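Local coordinates for putative cytoplasmic protein (Enterobacter cloacae, PDB 4HFL) that acts as a type VI secretion effector of the Tae4 amidase family, probably cleaving peptide cross-links of bacterial cell-wall peptidoglycan, at residues P19-G22 with A23-R27; I99-L102 with P103-L106; N148-S151 with D152-F156. All coordinates share one frame; numbering follows the deposited sequence.

Interaction 1. Residues P19-G22 with A23-R27; sequences PAFG and AAWNR
Three successive backbone bonds join Ala20, Phe21 and Gly22 to Ala24, Trp25 and Asn26, each reaching four residues back, and so open the first turn of helix 21-30. Trp25 N and Asn26 N each lie 2.9 Å from their acceptors, Phe21 O and Gly22 O, whereas the first bond, from Ala24 N to Ala20 O, is longer at 3.2 Å. Ala20 occupies the N-cap position, its carbonyl accepting the first of these bonds, and its methyl meets that of Ala23, with the two CB atoms 4.4 Å apart.

One turn on, Phe21 and Trp25 leave the same side of the helix and run side by side. Both hold CG trans to the main-chain nitrogen (chi1 -179° in Phe21 and -170° in Trp25), which brings the far end of the phenyl ring beside the benzo part of the indole. The closest atoms are Phe21 CZ and Trp25 CE3, at 3.5 Å. With the planes inclined at 38°, the pair is an oblique aromatic contact.

Helix 21-30 packs against both helix 59-69 and the edge strand 138-145 in what is probably a papain-like fold, in keeping with the clan CA family. Ala24, small enough for a close approach, meets Val66 and Leu144, while Trp25 also rests on Leu144; Phe21 fits among Gln125, Asn146 and Leu175. The exposed flank of the turn carries Gly22 and Asn26. There the Asn26 amide folds back along the helix surface, its CG 3.1 Å from Gly22 O, an approach without a side-chain hydrogen bond.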
loop_
_atom_site.group_PDB
_atom_site.type_symbol
_atom_site.label_atom_id
_atom_site.label_comp_id
_atom_site.label_asym_id
_atom_site.label_seq_id
_atom_site.Cartn_x
_atom_site.Cartn_y
_atom_site.Cartn_z
ATOM N N PRO A 19 -8.693 -8.416 5.479
ATOM C CA PRO A 19 -9.290 -8.684 4.160
ATOM C C PRO A 19 -8.875 -10.053 3.637
ATOM O O PRO A 19 -7.757 -10.504 3.920
ATOM C CB PRO A 19 -8.660 -7.597 3.267
ATOM C CG PRO A 19 -8.190 -6.549 4.186
ATOM C CD PRO A 19 -7.785 -7.250 5.461
ATOM N N ALA A 20 -9.758 -10.724 2.905
ATOM C CA ALA A 20 -9.409 -11.982 2.238
ATOM C C ALA A 20 -8.279 -11.683 1.257
ATOM O O ALA A 20 -8.246 -10.614 0.632
ATOM C CB ALA A 20 -10.629 -12.574 1.513
ATOM N N PHE A 21 -7.321 -12.588 1.143
ATOM C CA PHE A 21 -6.213 -12.331 0.241
ATOM C C PHE A 21 -6.703 -12.202 -1.210
ATOM O O PHE A 21 -6.226 -11.353 -1.962
ATOM C CB PHE A 21 -5.148 -13.413 0.348
ATOM C CG PHE A 21 -3.980 -13.164 -0.556
ATOM C CD1 PHE A 21 -3.061 -12.166 -0.257
ATOM C CD2 PHE A 21 -3.815 -13.898 -1.722
ATOM C CE1 PHE A 21 -1.980 -11.928 -1.096
ATOM C CE2 PHE A 21 -2.716 -13.653 -2.567
ATOM C CZ PHE A 21 -1.816 -12.673 -2.246
ATOM N N GLY A 22 -7.663 -13.038 -1.589
ATOM C CA GLY A 22 -8.171 -13.037 -2.951
ATOM C C GLY A 22 -8.770 -11.697 -3.321
ATOM O O GLY A 22 -8.422 -11.123 -4.349
ATOM N N ALA A 23 -9.669 -11.195 -2.477
ATOM C CA ALA A 23 -10.326 -9.912 -2.711
ATOM C C ALA A 23 -9.337 -8.742 -2.813
ATOM O O ALA A 23 -9.455 -7.873 -3.695
ATOM C CB ALA A 23 -11.346 -9.655 -1.633
ATOM N N ALA A 24 -8.376 -8.712 -1.897
ATOM C CA ALA A 24 -7.346 -7.693 -1.928
ATOM C C ALA A 24 -6.567 -7.791 -3.248
ATOM O O ALA A 24 -6.370 -6.799 -3.946
ATOM C CB ALA A 24 -6.423 -7.859 -0.717
ATOM N N TRP A 25 -6.169 -9.006 -3.615
ATOM C CA TRP A 25 -5.409 -9.213 -4.846
ATOM C C TRP A 25 -6.179 -8.744 -6.080
ATOM O O TRP A 25 -5.597 -8.148 -7.011
ATOM C CB TRP A 25 -5.022 -10.691 -4.990
ATOM C CG TRP A 25 -4.042 -10.909 -6.105
ATOM C CD1 TRP A 25 -4.327 -11.212 -7.413
ATOM C CD2 TRP A 25 -2.608 -10.823 -6.015
ATOM N NE1 TRP A 25 -3.154 -11.321 -8.135
ATOM C CE2 TRP A 25 -2.091 -11.089 -7.298
ATOM C CE3 TRP A 25 -1.717 -10.549 -4.970
ATOM C CZ2 TRP A 25 -0.723 -11.088 -7.556
ATOM C CZ3 TRP A 25 -0.370 -10.554 -5.234
ATOM C CH2 TRP A 25 0.114 -10.822 -6.511
ATOM N N ASN A 26 -7.486 -9.018 -6.080
ATOM C CA ASN A 26 -8.376 -8.634 -7.181
ATOM C C ASN A 26 -8.556 -7.122 -7.326
ATOM O O ASN A 26 -8.432 -6.560 -8.441
ATOM C CB ASN A 26 -9.744 -9.316 -7.024
ATOM C CG ASN A 26 -9.677 -10.822 -7.221
ATOM O OD1 ASN A 26 -8.690 -11.350 -7.742
ATOM N ND2 ASN A 26 -10.742 -11.524 -6.822
ATOM N N ARG A 27 -8.842 -6.448 -6.208
ATOM C CA ARG A 27 -8.931 -4.980 -6.264
ATOM C C ARG A 27 -7.586 -4.341 -6.699
ATOM O O ARG A 27 -7.527 -3.410 -7.554
ATOM C CB ARG A 27 -9.422 -4.399 -4.922
ATOM C CG ARG A 27 -10.743 -4.989 -4.384
ATOM C CD ARG A 27 -12.012 -4.524 -5.166
ATOM N NE ARG A 27 -12.139 -5.207 -6.453
ATOM C CZ ARG A 27 -12.523 -6.471 -6.594
ATOM N NH1 ARG A 27 -12.826 -7.200 -5.523
ATOM N NH2 ARG A 27 -12.593 -7.011 -7.809
#

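Interaction 2. Residues I99-L102 with P103-L106; sequences IAFL and PTVL
Residues Ile99-Leu102 and Pro103-Leu106 form the last turns of helix 95-106, which is kinked where Pro103 has no N-H to give to the turn before. This is a proline kink: the ring CD stands 3.2 Å from Ile99 O, where a helical amide would otherwise donate.

Beyond the proline, the chain regains its grip through paired bonds to single carbonyls. Phe101 O takes a short bond from Thr104 OG1 at 2.6 Å, in the carbonyl plane and on a lone pair. A weak one also reaches it from Thr104 N, 3.0 Å away. The hydroxyl can turn back in this way because it sits between the backbone N and the carbonyl carbon, with chi1 at 74°. Leu102 O likewise serves two amides, Leu106 N at 2.9 Å nearly along the C=O axis and Val105 N at 3.2 Å from well above the carbonyl plane.

Val105 places CG2 over one face of the Phe101 ring, offset toward the rim, in a CH-pi contact 4.2 Å from the centroid. Its other methyl, CG1, lies alongside the ring's outer end, 3.7 Å from Phe101 CE1. Tyr80 meets the same ring in a T-shaped arrangement, and Pro75 also touches it. Toward the sheet, Leu102 packs on Ile129, Val142 and Trp173, and Leu106 on Ile127 and Trp173, which presses this face of the helix against three strands. The two leucine side chains extend in the same direction one turn apart, Leu102 CD2 lying 3.8 Å from Leu106 CD1.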
loop_
_atom_site.group_PDB
_atom_site.type_symbol
_atom_site.label_atom_id
_atom_site.label_comp_id
_atom_site.label_asym_id
_atom_site.label_seq_id
_atom_site.Cartn_x
_atom_site.Cartn_y
_atom_site.Cartn_z
ATOM N N ILE A 99 1.420 3.479 5.704
ATOM C CA ILE A 99 2.288 2.659 6.541
ATOM C C ILE A 99 1.886 2.760 8.014
ATOM O O ILE A 99 1.795 1.744 8.703
ATOM C CB ILE A 99 3.784 3.028 6.320
ATOM C CG1 ILE A 99 4.255 2.518 4.943
ATOM C CG2 ILE A 99 4.645 2.448 7.404
ATOM C CD1 ILE A 99 5.713 2.883 4.579
ATOM N N ALA A 100 1.630 3.977 8.495
ATOM C CA ALA A 100 1.153 4.167 9.873
ATOM C C ALA A 100 -0.261 3.616 10.085
ATOM O O ALA A 100 -0.582 3.072 11.139
ATOM C CB ALA A 100 1.216 5.636 10.249
ATOM N N PHE A 101 -1.102 3.745 9.064
ATOM C CA PHE A 101 -2.494 3.350 9.159
ATOM C C PHE A 101 -2.669 1.848 9.317
ATOM O O PHE A 101 -3.502 1.399 10.105
ATOM C CB PHE A 101 -3.246 3.818 7.921
ATOM C CG PHE A 101 -4.699 3.432 7.908
ATOM C CD1 PHE A 101 -5.529 3.758 8.974
ATOM C CD2 PHE A 101 -5.241 2.763 6.819
ATOM C CE1 PHE A 101 -6.882 3.409 8.959
ATOM C CE2 PHE A 101 -6.598 2.414 6.790
ATOM C CZ PHE A 101 -7.415 2.737 7.859
ATOM N N LEU A 102 -1.899 1.074 8.559
ATOM C CA LEU A 102 -2.112 -0.376 8.526
ATOM C C LEU A 102 -2.168 -1.107 9.891
ATOM O O LEU A 102 -3.095 -1.888 10.130
ATOM C CB LEU A 102 -1.121 -1.034 7.554
ATOM C CG LEU A 102 -1.543 -0.751 6.110
ATOM C CD1 LEU A 102 -0.420 -1.052 5.126
ATOM C CD2 LEU A 102 -2.789 -1.582 5.781
ATOM N N PRO A 103 -1.192 -0.871 10.790
ATOM C CA PRO A 103 -1.307 -1.611 12.056
ATOM C C PRO A 103 -2.527 -1.204 12.906
ATOM O O PRO A 103 -3.019 -2.009 13.702
ATOM C CB PRO A 103 0.004 -1.277 12.784
ATOM C CG PRO A 103 0.488 -0.008 12.160
ATOM C CD PRO A 103 0.064 -0.100 10.716
ATOM N N THR A 104 -3.033 0.011 12.723
ATOM C CA THR A 104 -4.169 0.463 13.531
ATOM C C THR A 104 -5.443 -0.273 13.173
ATOM O O THR A 104 -6.399 -0.258 13.945
ATOM C CB THR A 104 -4.421 1.972 13.382
ATOM O OG1 THR A 104 -5.010 2.236 12.103
ATOM C CG2 THR A 104 -3.105 2.748 13.512
ATOM N N VAL A 105 -5.467 -0.904 11.997
ATOM C CA VAL A 105 -6.652 -1.657 11.569
ATOM C C VAL A 105 -6.425 -3.174 11.465
ATOM O O VAL A 105 -7.356 -3.960 11.650
ATOM C CB VAL A 105 -7.277 -1.075 10.266
ATOM C CG1 VAL A 105 -7.919 0.274 10.560
ATOM C CG2 VAL A 105 -6.227 -0.928 9.153
ATOM N N LEU A 106 -5.183 -3.584 11.217
ATOM C CA LEU A 106 -4.867 -5.008 11.099
ATOM C C LEU A 106 -4.275 -5.613 12.376
ATOM O O LEU A 106 -4.213 -6.844 12.508
ATOM C CB LEU A 106 -3.893 -5.242 9.944
ATOM C CG LEU A 106 -4.337 -4.691 8.604
ATOM C CD1 LEU A 106 -3.269 -4.940 7.533
ATOM C CD2 LEU A 106 -5.673 -5.349 8.207
#

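Interaction 3. Residues N148-S151 with D152-F156; sequences NICS and DDCHF
The carboxylate of Asp152, just after Ser151 in the loop, is the flat group gripped here. Asp153 N comes to Asp152 OD1 from above the carboxylate plane, 43° out of it, at a short 2.5 Å. The same oxygen also bonds His141 NE2 and Thr143 OG1 of strand 138-145, while OD2 forms a salt bridge with Arg62. An acidic side chain joined to a histidine in this way is consistent with the residue that orients the histidine in clan CA enzymes. The rings of His155 and Phe156 turn to other parts of the fold, meeting His141 for the first, and Phe130 and Trp145 for the second, in T-shaped pairs.

Across the loop the bond that counts is the disulfide between Cys150 SG and Cys154 SG, 2.0 Å long. Its chi3 of 116° gives it a right-handed twist, opened beyond a right angle. Both sulfurs lie trans to their own carbonyl carbons (chi1 -70° in Cys150), and across the closed bridge the CA atoms of Cys150 and Cys154 are 5.5 Å apart. The three intervening residues must therefore fold back sharply, and Cys150 CB comes 3.7 Å from Asp153 C. Phe130 and Trp145 pack on the bridge. Ser151 ties the loop to the neighbouring strand, its OG bonding both Thr143 OG1 and Leu144 N.

No hydrogen bond joins 148-151 to 152-156, so the closure of this irregular loop is covalent. Such a bridge would be expected to persist in an oxidising compartment, probably the periplasm for a peptidoglycan amidase, and there limit how far Cys150 and Cys154 can move apart.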
loop_
_atom_site.group_PDB
_atom_site.type_symbol
_atom_site.label_atom_id
_atom_site.label_comp_id
_atom_site.label_asym_id
_atom_site.label_seq_id
_atom_site.Cartn_x
_atom_site.Cartn_y
_atom_site.Cartn_z
ATOM N N ASN A 148 5.455 -15.697 -3.867
ATOM C CA ASN A 148 6.442 -15.788 -4.951
ATOM C C ASN A 148 6.679 -14.451 -5.653
ATOM O O ASN A 148 7.821 -14.113 -6.028
ATOM C CB ASN A 148 6.024 -16.870 -5.963
ATOM C CG ASN A 148 7.136 -17.243 -6.921
ATOM O OD1 ASN A 148 8.331 -17.153 -6.595
ATOM N ND2 ASN A 148 6.754 -17.662 -8.122
ATOM N N ILE A 149 5.601 -13.694 -5.843
ATOM C CA ILE A 149 5.696 -12.376 -6.475
ATOM C C ILE A 149 4.950 -11.312 -5.662
ATOM O O ILE A 149 4.109 -11.626 -4.820
ATOM C CB ILE A 149 5.127 -12.383 -7.915
ATOM C CG1 ILE A 149 3.670 -12.823 -7.917
ATOM C CG2 ILE A 149 5.956 -13.290 -8.815
ATOM C CD1 ILE A 149 2.905 -12.470 -9.216
ATOM N N CYS A 150 5.258 -10.052 -5.932
ATOM C CA CYS A 150 4.443 -8.945 -5.440
ATOM C C CYS A 150 3.443 -8.530 -6.503
ATOM O O CYS A 150 3.658 -8.799 -7.684
ATOM C CB CYS A 150 5.312 -7.756 -5.056
ATOM S SG CYS A 150 6.304 -8.065 -3.586
ATOM N N SER A 151 2.343 -7.894 -6.091
ATOM C CA SER A 151 1.300 -7.490 -7.036
ATOM C C SER A 151 1.768 -6.371 -7.956
ATOM O O SER A 151 1.183 -6.146 -9.017
ATOM C CB SER A 151 0.013 -7.089 -6.311
ATOM O OG SER A 151 0.275 -6.247 -5.205
ATOM N N ASP A 152 2.815 -5.656 -7.555
ATOM C CA ASP A 152 3.451 -4.727 -8.488
ATOM C C ASP A 152 4.972 -4.896 -8.534
ATOM O O ASP A 152 5.501 -5.463 -9.491
ATOM C CB ASP A 152 2.999 -3.263 -8.290
ATOM C CG ASP A 152 3.290 -2.712 -6.891
ATOM O OD1 ASP A 152 3.891 -3.397 -6.027
ATOM O OD2 ASP A 152 2.929 -1.543 -6.666
ATOM N N ASP A 153 5.669 -4.411 -7.514
ATOM C CA ASP A 153 7.107 -4.641 -7.423
ATOM C C ASP A 153 7.499 -4.934 -5.980
ATOM O O ASP A 153 7.020 -4.272 -5.054
ATOM C CB ASP A 153 7.896 -3.434 -7.946
ATOM C CG ASP A 153 7.717 -3.212 -9.443
ATOM O OD1 ASP A 153 6.904 -2.343 -9.820
ATOM O OD2 ASP A 153 8.392 -3.896 -10.245
ATOM N N CYS A 154 8.361 -5.931 -5.791
ATOM C CA CYS A 154 8.949 -6.187 -4.473
ATOM C C CYS A 154 10.206 -5.358 -4.285
ATOM O O CYS A 154 10.865 -4.985 -5.263
ATOM C CB CYS A 154 9.313 -7.661 -4.315
ATOM S SG CYS A 154 7.931 -8.757 -4.580
ATOM N N HIS A 155 10.537 -5.079 -3.027
ATOM C CA HIS A 155 11.745 -4.333 -2.701
ATOM C C HIS A 155 12.562 -5.090 -1.673
ATOM O O HIS A 155 12.758 -4.634 -0.537
ATOM C CB HIS A 155 11.385 -2.919 -2.235
ATOM C CG HIS A 155 10.625 -2.144 -3.265
ATOM N ND1 HIS A 155 11.245 -1.389 -4.238
ATOM C CD2 HIS A 155 9.296 -2.051 -3.511
ATOM C CE1 HIS A 155 10.332 -0.847 -5.026
ATOM N NE2 HIS A 155 9.140 -1.232 -4.603
ATOM N N PHE A 156 13.014 -6.275 -2.076
ATOM C CA PHE A 156 13.911 -7.077 -1.257
ATOM C C PHE A 156 15.334 -6.598 -1.503
ATOM O O PHE A 156 15.564 -5.767 -2.387
ATOM C CB PHE A 156 13.775 -8.561 -1.616
ATOM C CG PHE A 156 12.431 -9.163 -1.254
ATOM C CD1 PHE A 156 12.025 -9.251 0.076
ATOM C CD2 PHE A 156 11.585 -9.666 -2.241
ATOM C CE1 PHE A 156 10.804 -9.821 0.411
ATOM C CE2 PHE A 156 10.360 -10.233 -1.910
ATOM C CZ PHE A 156 9.969 -10.311 -0.587
#

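Interactions 1 and 2 are turns of single helices at opposite ends, one opening helix 21-30 and the other closing helix 95-106; interaction 3 lies in an irregular loop after strand 138-145. All three are partly buried. Hydrogen bonds along the backbone hold the helical pair, whereas a disulfide closes the loop. Interaction 1 touches both of the others: Pro19 CD lies 4.0 Å from Leu106 CD2, and Trp25 CH2 lies 3.6 Å from Ser151 CA. Interactions 2 and 3 sit on opposite sides of the chain's centre, their nearest atoms about 10 Å apart. Each of the three nevertheless packs on strand 138-145, through Leu144, Val142 and Thr143 respectively.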